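Long-range contacts in RNA-binding protein RO60 (Deinococcus radiodurans, PDB 2NVO), which binds Y RNA and several small RNAs that accumulate during recovery from ultraviolet irradiation, and contributes to the resistance of the bacterium to ultraviolet light: residues G440-Q445 / E467-Q472; F460-D465 / P490-V495; L366-V371 / M409-Q414. All coordinates share one frame; numbering follows the deposited sequence.

Contact 1. Residues G440-Q445 / E467-Q472; sequences GTDCAQ and ETWAGQ. With CA (calcium ion), chain B.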
# COMPACT_ATOMS: atom_id res chain seq x y z
N GLY A 440 -20.22 -0.81 25.22
CA GLY A 440 -20.16 -1.55 23.97
C GLY A 440 -19.69 -0.64 22.86
O GLY A 440 -19.99 0.56 22.84
N THR A 441 -18.96 -1.19 21.91
CA THR A 441 -18.48 -0.39 20.80
C THR A 441 -19.58 -0.24 19.73
O THR A 441 -19.60 -0.94 18.73
CB THR A 441 -17.16 -0.93 20.23
OG1 THR A 441 -16.17 -0.84 21.26
CG2 THR A 441 -16.72 -0.08 19.04
N ASP A 442 -20.50 0.69 19.96
CA ASP A 442 -21.67 0.84 19.10
C ASP A 442 -21.41 1.92 18.05
O ASP A 442 -21.38 3.10 18.38
CB ASP A 442 -22.87 1.25 19.96
CG ASP A 442 -24.14 1.44 19.17
OD1 ASP A 442 -24.14 1.35 17.93
OD2 ASP A 442 -25.18 1.68 19.81
N CYS A 443 -21.25 1.50 16.79
CA CYS A 443 -20.85 2.42 15.74
C CYS A 443 -21.96 3.40 15.37
O CYS A 443 -21.71 4.33 14.61
CB CYS A 443 -20.43 1.66 14.48
SG CYS A 443 -19.05 0.44 14.73
N ALA A 444 -23.17 3.19 15.86
CA ALA A 444 -24.25 4.14 15.60
C ALA A 444 -24.16 5.32 16.56
O ALA A 444 -24.56 6.44 16.25
CB ALA A 444 -25.62 3.46 15.73
N GLN A 445 -23.61 5.05 17.73
CA GLN A 445 -23.68 5.98 18.84
C GLN A 445 -22.98 7.36 18.65
O GLN A 445 -23.50 8.39 19.11
CB GLN A 445 -23.22 5.27 20.11
CG GLN A 445 -23.29 6.13 21.35
CD GLN A 445 -23.02 5.34 22.61
OE1 GLN A 445 -22.35 4.30 22.58
NE2 GLN A 445 -23.55 5.82 23.73
N GLU A 467 -14.11 -5.80 17.82
CA GLU A 467 -15.31 -5.95 18.65
C GLU A 467 -16.37 -4.88 18.49
O GLU A 467 -16.73 -4.22 19.47
CB GLU A 467 -14.93 -6.08 20.14
CG GLU A 467 -14.02 -7.24 20.42
CD GLU A 467 -13.98 -7.62 21.88
OE1 GLU A 467 -14.14 -8.80 22.16
OE2 GLU A 467 -13.80 -6.76 22.76
N THR A 468 -16.88 -4.72 17.27
CA THR A 468 -18.10 -3.96 17.08
C THR A 468 -19.23 -4.68 17.83
O THR A 468 -19.29 -5.91 17.89
CB THR A 468 -18.48 -3.82 15.60
OG1 THR A 468 -18.65 -5.13 15.02
CG2 THR A 468 -17.41 -3.04 14.83
N TRP A 469 -20.13 -3.90 18.40
CA TRP A 469 -21.22 -4.42 19.20
C TRP A 469 -22.46 -3.71 18.67
O TRP A 469 -22.46 -2.48 18.55
CB TRP A 469 -20.96 -4.03 20.65
CG TRP A 469 -22.03 -4.36 21.61
CD1 TRP A 469 -22.31 -5.59 22.12
CD2 TRP A 469 -22.97 -3.45 22.19
NE1 TRP A 469 -23.38 -5.51 22.98
CE2 TRP A 469 -23.80 -4.20 23.05
CE3 TRP A 469 -23.20 -2.08 22.06
CZ2 TRP A 469 -24.85 -3.62 23.76
CZ3 TRP A 469 -24.23 -1.50 22.78
CH2 TRP A 469 -25.04 -2.27 23.62
N ALA A 470 -23.50 -4.46 18.34
CA ALA A 470 -24.71 -3.86 17.81
C ALA A 470 -25.59 -3.27 18.92
O ALA A 470 -25.92 -3.94 19.91
CB ALA A 470 -25.50 -4.87 16.98
N GLY A 471 -25.93 -1.99 18.77
CA GLY A 471 -26.87 -1.34 19.65
C GLY A 471 -28.28 -1.48 19.10
O GLY A 471 -28.50 -2.21 18.13
N GLN A 472 -29.22 -0.77 19.69
CA GLN A 472 -30.62 -0.86 19.28
C GLN A 472 -30.89 -0.11 17.97
O GLN A 472 -31.87 -0.40 17.28
CB GLN A 472 -31.53 -0.34 20.39
CG GLN A 472 -31.63 -1.25 21.61
CD GLN A 472 -32.64 -2.37 21.43
OE1 GLN A 472 -32.35 -3.40 20.80
NE2 GLN A 472 -33.84 -2.19 22.00
CA CA B . -12.89 -4.91 23.93
O HOH W 1 -17.62 -3.73 21.90
O HOH W 2 -25.59 -0.29 16.47
O HOH W 3 -21.68 -1.41 16.07
O HOH W 4 -15.17 -4.06 24.36
O HOH W 5 -12.71 -3.95 21.69
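The MIDAS-like metal site of the VWFA-like domain is where Thr441, shortly before helix 445-452, and Glu467, shortly after strand 459-464, meet: Thr441 CB lies 3.4 Å from Glu467 O. The Glu467 chain runs extended beyond CG away from Thr441, and its OE2 binds the calcium ion at 2.4 Å. Two waters and the hydroxyls of Ser372 and Ser374 are the other ligands. Thr441, a metal-binding position by similarity, sends no atom to the calcium here. Its OG1, set anti to the carbonyl carbon (chi1 -63°), is hydrogen-bonded to Asp370 OD2. One water takes the N-H of Thr441 and donates to Glu467 O, bridging the two loops.

MIDAS sites draw their ligands from loops at the C-terminal edge of the sheet, and the two here run 81° apart. A single direct hydrogen bond joins them, from Trp469 N to Thr441 O at 3.0 Å. It is fairly straight at the hydrogen, but the donor stands 45° above the carbonyl plane. Thr441 is the centre of an inverse gamma turn, and Gly440 before it brings CA obliquely against the indole, 3.6 Å from Trp469 CE3. Asp442 CB comes instead to the ring edge, near its plane. The Asp442 carboxylate reaches on toward Gly471, with OD2 3.5 Å from Gly471 CA. OD1 is held twice: by Ala444 N at 2.9 Å, a capping bond ahead of helix 445-452 that arrives from above the carboxylate plane, and by a water that also accepts from Gly471 N. Another water links Cys443 N to Trp469 O, while Cys443 SG packs on Thr468 CG2 at 3.8 Å.

Contact 2. Residues F460-D465 / P490-V495; sequences FVVYTD and PKLIVV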
# COMPACT_ATOMS: atom_id res chain seq x y z
N PHE A 460 -17.33 10.50 10.23
CA PHE A 460 -17.26 9.79 11.51
C PHE A 460 -16.28 8.64 11.32
O PHE A 460 -16.35 7.97 10.30
CB PHE A 460 -18.64 9.22 11.88
CG PHE A 460 -19.65 10.28 12.29
CD1 PHE A 460 -19.79 10.64 13.61
CD2 PHE A 460 -20.45 10.89 11.34
CE1 PHE A 460 -20.73 11.61 13.98
CE2 PHE A 460 -21.40 11.84 11.70
CZ PHE A 460 -21.53 12.21 13.00
N VAL A 461 -15.35 8.43 12.25
CA VAL A 461 -14.44 7.28 12.16
C VAL A 461 -14.43 6.54 13.48
O VAL A 461 -14.17 7.13 14.53
CB VAL A 461 -12.98 7.69 11.82
CG1 VAL A 461 -12.14 6.41 11.61
CG2 VAL A 461 -12.93 8.54 10.56
N VAL A 462 -14.73 5.25 13.44
CA VAL A 462 -14.70 4.44 14.64
C VAL A 462 -13.47 3.55 14.60
O VAL A 462 -13.22 2.89 13.60
CB VAL A 462 -15.96 3.55 14.73
CG1 VAL A 462 -15.81 2.49 15.89
CG2 VAL A 462 -17.20 4.43 14.93
N TYR A 463 -12.72 3.52 15.69
CA TYR A 463 -11.57 2.64 15.78
C TYR A 463 -11.83 1.57 16.84
O TYR A 463 -12.12 1.88 17.99
CB TYR A 463 -10.31 3.44 16.12
CG TYR A 463 -9.73 4.17 14.94
CD1 TYR A 463 -8.98 3.48 13.99
CD2 TYR A 463 -9.92 5.54 14.76
CE1 TYR A 463 -8.43 4.14 12.88
CE2 TYR A 463 -9.38 6.22 13.66
CZ TYR A 463 -8.62 5.51 12.73
OH TYR A 463 -8.07 6.15 11.64
N THR A 464 -11.70 0.30 16.44
CA THR A 464 -11.86 -0.82 17.36
C THR A 464 -10.80 -1.90 17.03
O THR A 464 -10.00 -1.71 16.12
CB THR A 464 -13.31 -1.38 17.33
OG1 THR A 464 -13.49 -2.32 18.40
CG2 THR A 464 -13.62 -2.04 16.02
N ASP A 465 -10.75 -2.97 17.81
CA ASP A 465 -9.81 -4.04 17.47
C ASP A 465 -10.55 -5.01 16.57
O ASP A 465 -10.43 -4.98 15.34
CB ASP A 465 -9.18 -4.71 18.70
CG ASP A 465 -10.16 -4.90 19.87
OD1 ASP A 465 -11.38 -4.75 19.71
OD2 ASP A 465 -9.67 -5.20 20.97
N PRO A 490 -23.36 12.94 6.38
CA PRO A 490 -21.95 12.69 6.65
C PRO A 490 -21.57 11.28 6.17
O PRO A 490 -22.40 10.56 5.60
CB PRO A 490 -21.86 12.75 8.17
CG PRO A 490 -23.30 12.48 8.67
CD PRO A 490 -24.21 12.41 7.46
N LYS A 491 -20.33 10.88 6.41
CA LYS A 491 -19.89 9.53 6.09
C LYS A 491 -19.45 8.82 7.36
O LYS A 491 -19.10 9.46 8.35
CB LYS A 491 -18.75 9.55 5.08
CG LYS A 491 -19.14 10.04 3.68
CD LYS A 491 -17.93 10.06 2.77
CE LYS A 491 -18.31 10.34 1.33
NZ LYS A 491 -18.89 11.69 1.20
N LEU A 492 -19.44 7.50 7.33
CA LEU A 492 -18.97 6.72 8.48
C LEU A 492 -17.91 5.71 8.01
O LEU A 492 -18.12 4.99 7.04
CB LEU A 492 -20.14 5.96 9.11
CG LEU A 492 -19.73 4.87 10.11
CD1 LEU A 492 -19.05 5.53 11.32
CD2 LEU A 492 -20.94 4.02 10.53
N ILE A 493 -16.78 5.68 8.71
CA ILE A 493 -15.75 4.67 8.45
C ILE A 493 -15.63 3.87 9.74
O ILE A 493 -15.49 4.46 10.81
CB ILE A 493 -14.36 5.29 8.15
CG1 ILE A 493 -14.43 6.29 6.97
CG2 ILE A 493 -13.31 4.19 7.88
CD1 ILE A 493 -13.15 7.07 6.73
N VAL A 494 -15.74 2.56 9.65
CA VAL A 494 -15.50 1.68 10.78
C VAL A 494 -14.21 0.89 10.52
O VAL A 494 -14.10 0.15 9.54
CB VAL A 494 -16.70 0.72 11.02
CG1 VAL A 494 -16.43 -0.19 12.22
CG2 VAL A 494 -17.97 1.55 11.25
N VAL A 495 -13.23 1.07 11.40
CA VAL A 495 -11.95 0.40 11.30
C VAL A 495 -11.82 -0.71 12.35
O VAL A 495 -11.75 -0.43 13.54
CB VAL A 495 -10.80 1.41 11.47
CG1 VAL A 495 -9.44 0.69 11.21
CG2 VAL A 495 -10.97 2.55 10.50
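Phe460 turns the edge of its ring to Pro490, with CE2 3.6 Å from Pro490 CG, and the two side chains cross at a slant. Phe460 CG stands beside its own backbone N (chi1 -71°), and therefore near the Lys491 O that the same N-H binds. Both Pro490 CG and Lys491 O lie at the ring edge, in its plane. On the same face of the sheet, Leu492 CD1 sits against Phe460 CB at 3.8 Å and also approaches Val462 CG2.

Val461, Tyr463, Ile493 and Val495 occupy the other face. Val461 and Ile493 lie side by side and point the same way, CG2 to CD1 at 4.1 Å. Tyr463 and Val495 do likewise: Tyr463 CD1 is 3.7 Å from Val495 CB, and CE1 is 3.8 Å from Val495 CG2.

The side chains are kept in step by two parallel strands, 12° apart in direction, with Phe460 opposite Leu492 and Tyr463 opposite Val495. Five backbone hydrogen bonds, from Phe460 N to Lys491 O at 2.8 Å through to Thr464 N to Val495 O at 3.0 Å, fix this register. The strands belong to a beta-alpha-beta unit whose helix, 475-486, covers Pro490 and Leu492. Helix 522-530 packs on the opposite face, with Met526 against Val461, Tyr463 and Val495. Strand 364-369 borders 459-464 on its other side.

Contact 3. Residues L366-V371 / M409-Q414; sequences LLALDV and MGFAEQ
Ala368 pairs with Met409 and Leu369 with Gly410 in parallel, the two segments running 29° apart in direction. Leu367 O accepts from Met409 N at 2.8 Å. Met409 O takes the N-H of Leu369 at 2.9 Å, and Leu369 O that of Phe411 at a longer 3.2 Å. Two CA-H...O contacts, Ala368 CA to Met409 O and Gly410 CA to Leu369 O, accompany these bonds.

Met409 and Leu366 lie across each other at a slant, Met409 CG meeting Leu366 CD1 at 3.6 Å. Beyond CG the methionine bends at chi2 and chi3, carrying its end away from the leucine. Phe411 has CG beside the backbone N (chi1 -62°). Its ring edge meets the backbone of Leu369, with CD2 3.4 Å from Leu369 O, while CE2 is 3.7 Å from Ala368 CB. Farther along, where Phe411 centres an inverse gamma turn, Val371 CG2 reaches Phe411 O at 3.7 Å and packs on Ala412 CB. A water accepts from Val371 N and lies 2.9 Å from Phe411 O, to which it can donate.

The first strand leads into the metal site at Asp370, whose OD1 bonds to the calcium ligand Ser372 and whose OD2 bonds to Thr464 OG1 as well as Thr441 OG1. Helix 388-402, the crossover between the strands, packs on Leu367 and Leu369, and helix 445-452 covers Ala368, Met409 and Phe411 on the other face. Strand 459-464 flanks 364-369.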
# COMPACT_ATOMS: atom_id res chain seq x y z
N LEU A 366 -15.10 13.34 13.48
CA LEU A 366 -15.34 12.94 14.85
C LEU A 366 -14.81 11.50 14.94
O LEU A 366 -15.29 10.62 14.23
CB LEU A 366 -16.83 12.96 15.19
CG LEU A 366 -17.23 12.66 16.62
CD1 LEU A 366 -16.63 13.64 17.57
CD2 LEU A 366 -18.77 12.64 16.81
N LEU A 367 -13.81 11.30 15.79
CA LEU A 367 -13.16 9.98 15.91
C LEU A 367 -13.66 9.37 17.20
O LEU A 367 -13.57 9.99 18.25
CB LEU A 367 -11.63 10.13 15.95
CG LEU A 367 -10.78 9.95 14.68
CD1 LEU A 367 -11.26 10.85 13.56
CD2 LEU A 367 -9.29 10.16 14.97
N ALA A 368 -14.26 8.19 17.11
CA ALA A 368 -14.79 7.51 18.28
C ALA A 368 -13.93 6.26 18.50
O ALA A 368 -13.92 5.36 17.67
CB ALA A 368 -16.22 7.15 18.03
N LEU A 369 -13.18 6.26 19.59
CA LEU A 369 -12.23 5.22 19.92
C LEU A 369 -12.81 4.24 20.92
O LEU A 369 -13.34 4.63 21.96
CB LEU A 369 -10.97 5.85 20.54
CG LEU A 369 -9.87 6.37 19.64
CD1 LEU A 369 -10.43 6.99 18.36
CD2 LEU A 369 -8.93 7.31 20.37
N ASP A 370 -12.70 2.96 20.59
CA ASP A 370 -12.84 1.88 21.54
C ASP A 370 -11.73 2.08 22.58
O ASP A 370 -10.55 2.20 22.23
CB ASP A 370 -12.69 0.54 20.78
CG ASP A 370 -13.07 -0.68 21.63
OD1 ASP A 370 -12.74 -0.70 22.82
OD2 ASP A 370 -13.68 -1.62 21.08
N VAL A 371 -12.09 2.16 23.85
CA VAL A 371 -11.12 2.41 24.92
C VAL A 371 -11.01 1.25 25.91
O VAL A 371 -10.45 1.40 26.99
CB VAL A 371 -11.45 3.72 25.71
CG1 VAL A 371 -11.34 4.94 24.81
CG2 VAL A 371 -12.84 3.63 26.34
N MET A 409 -13.79 11.10 20.77
CA MET A 409 -14.67 10.62 21.80
C MET A 409 -14.28 9.16 22.08
O MET A 409 -13.56 8.55 21.30
CB MET A 409 -16.12 10.65 21.30
CG MET A 409 -16.57 12.03 20.77
SD MET A 409 -16.73 13.18 22.14
CE MET A 409 -18.21 12.54 22.91
N GLY A 410 -14.79 8.63 23.19
CA GLY A 410 -14.51 7.26 23.58
C GLY A 410 -15.76 6.58 24.10
O GLY A 410 -16.66 7.24 24.64
N PHE A 411 -15.82 5.26 23.91
CA PHE A 411 -16.94 4.46 24.36
C PHE A 411 -16.67 4.01 25.82
O PHE A 411 -16.49 2.83 26.11
CB PHE A 411 -17.13 3.22 23.47
CG PHE A 411 -17.45 3.53 22.00
CD1 PHE A 411 -18.77 3.63 21.56
CD2 PHE A 411 -16.44 3.66 21.07
CE1 PHE A 411 -19.05 3.85 20.24
CE2 PHE A 411 -16.72 3.90 19.73
CZ PHE A 411 -18.03 3.99 19.32
N ALA A 412 -16.61 4.98 26.71
CA ALA A 412 -16.20 4.76 28.09
C ALA A 412 -17.38 4.49 29.03
O ALA A 412 -18.39 3.93 28.60
CB ALA A 412 -15.35 5.93 28.58
N GLU A 413 -17.22 4.84 30.31
CA GLU A 413 -18.33 4.81 31.27
C GLU A 413 -19.59 5.27 30.55
O GLU A 413 -20.63 4.59 30.52
CB GLU A 413 -18.06 5.77 32.44
CG GLU A 413 -16.58 5.94 32.80
CD GLU A 413 -15.90 7.05 32.01
OE1 GLU A 413 -16.57 8.04 31.66
OE2 GLU A 413 -14.67 6.93 31.75
N GLN A 414 -19.48 6.43 29.93
CA GLN A 414 -20.44 6.83 28.93
C GLN A 414 -19.68 7.38 27.74
O GLN A 414 -18.46 7.53 27.79
CB GLN A 414 -21.40 7.87 29.50
CG GLN A 414 -20.81 8.73 30.57
CD GLN A 414 -21.80 8.98 31.68
OE1 GLN A 414 -22.94 8.51 31.63
NE2 GLN A 414 -21.37 9.71 32.71
O HOH W 6 -14.67 1.15 24.65

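In the fold
Contacts 2 and 3 are neighbouring parts of one sheet: strands 459-464 and 364-369 lie side by side, joined for instance by Ala368 N and Val461 O at 2.8 Å. Contact 1 lies at the C-terminal ends of the strands and partly over the Val462-Val494 face, where Cys443 SG is 3.7 Å from Val494 CG1; the three centres are about 11 Å apart. All converge on Asp370, whose OD2 is 2.6 Å from Thr441 OG1 and 2.8 Å from Thr464 OG1. The nearest side-chain atom of Asp370 is about 4 Å from the calcium, and its OD1 bonds to the ligand Ser372, consistent with a second-shell role, whereas Glu467 binds the metal directly.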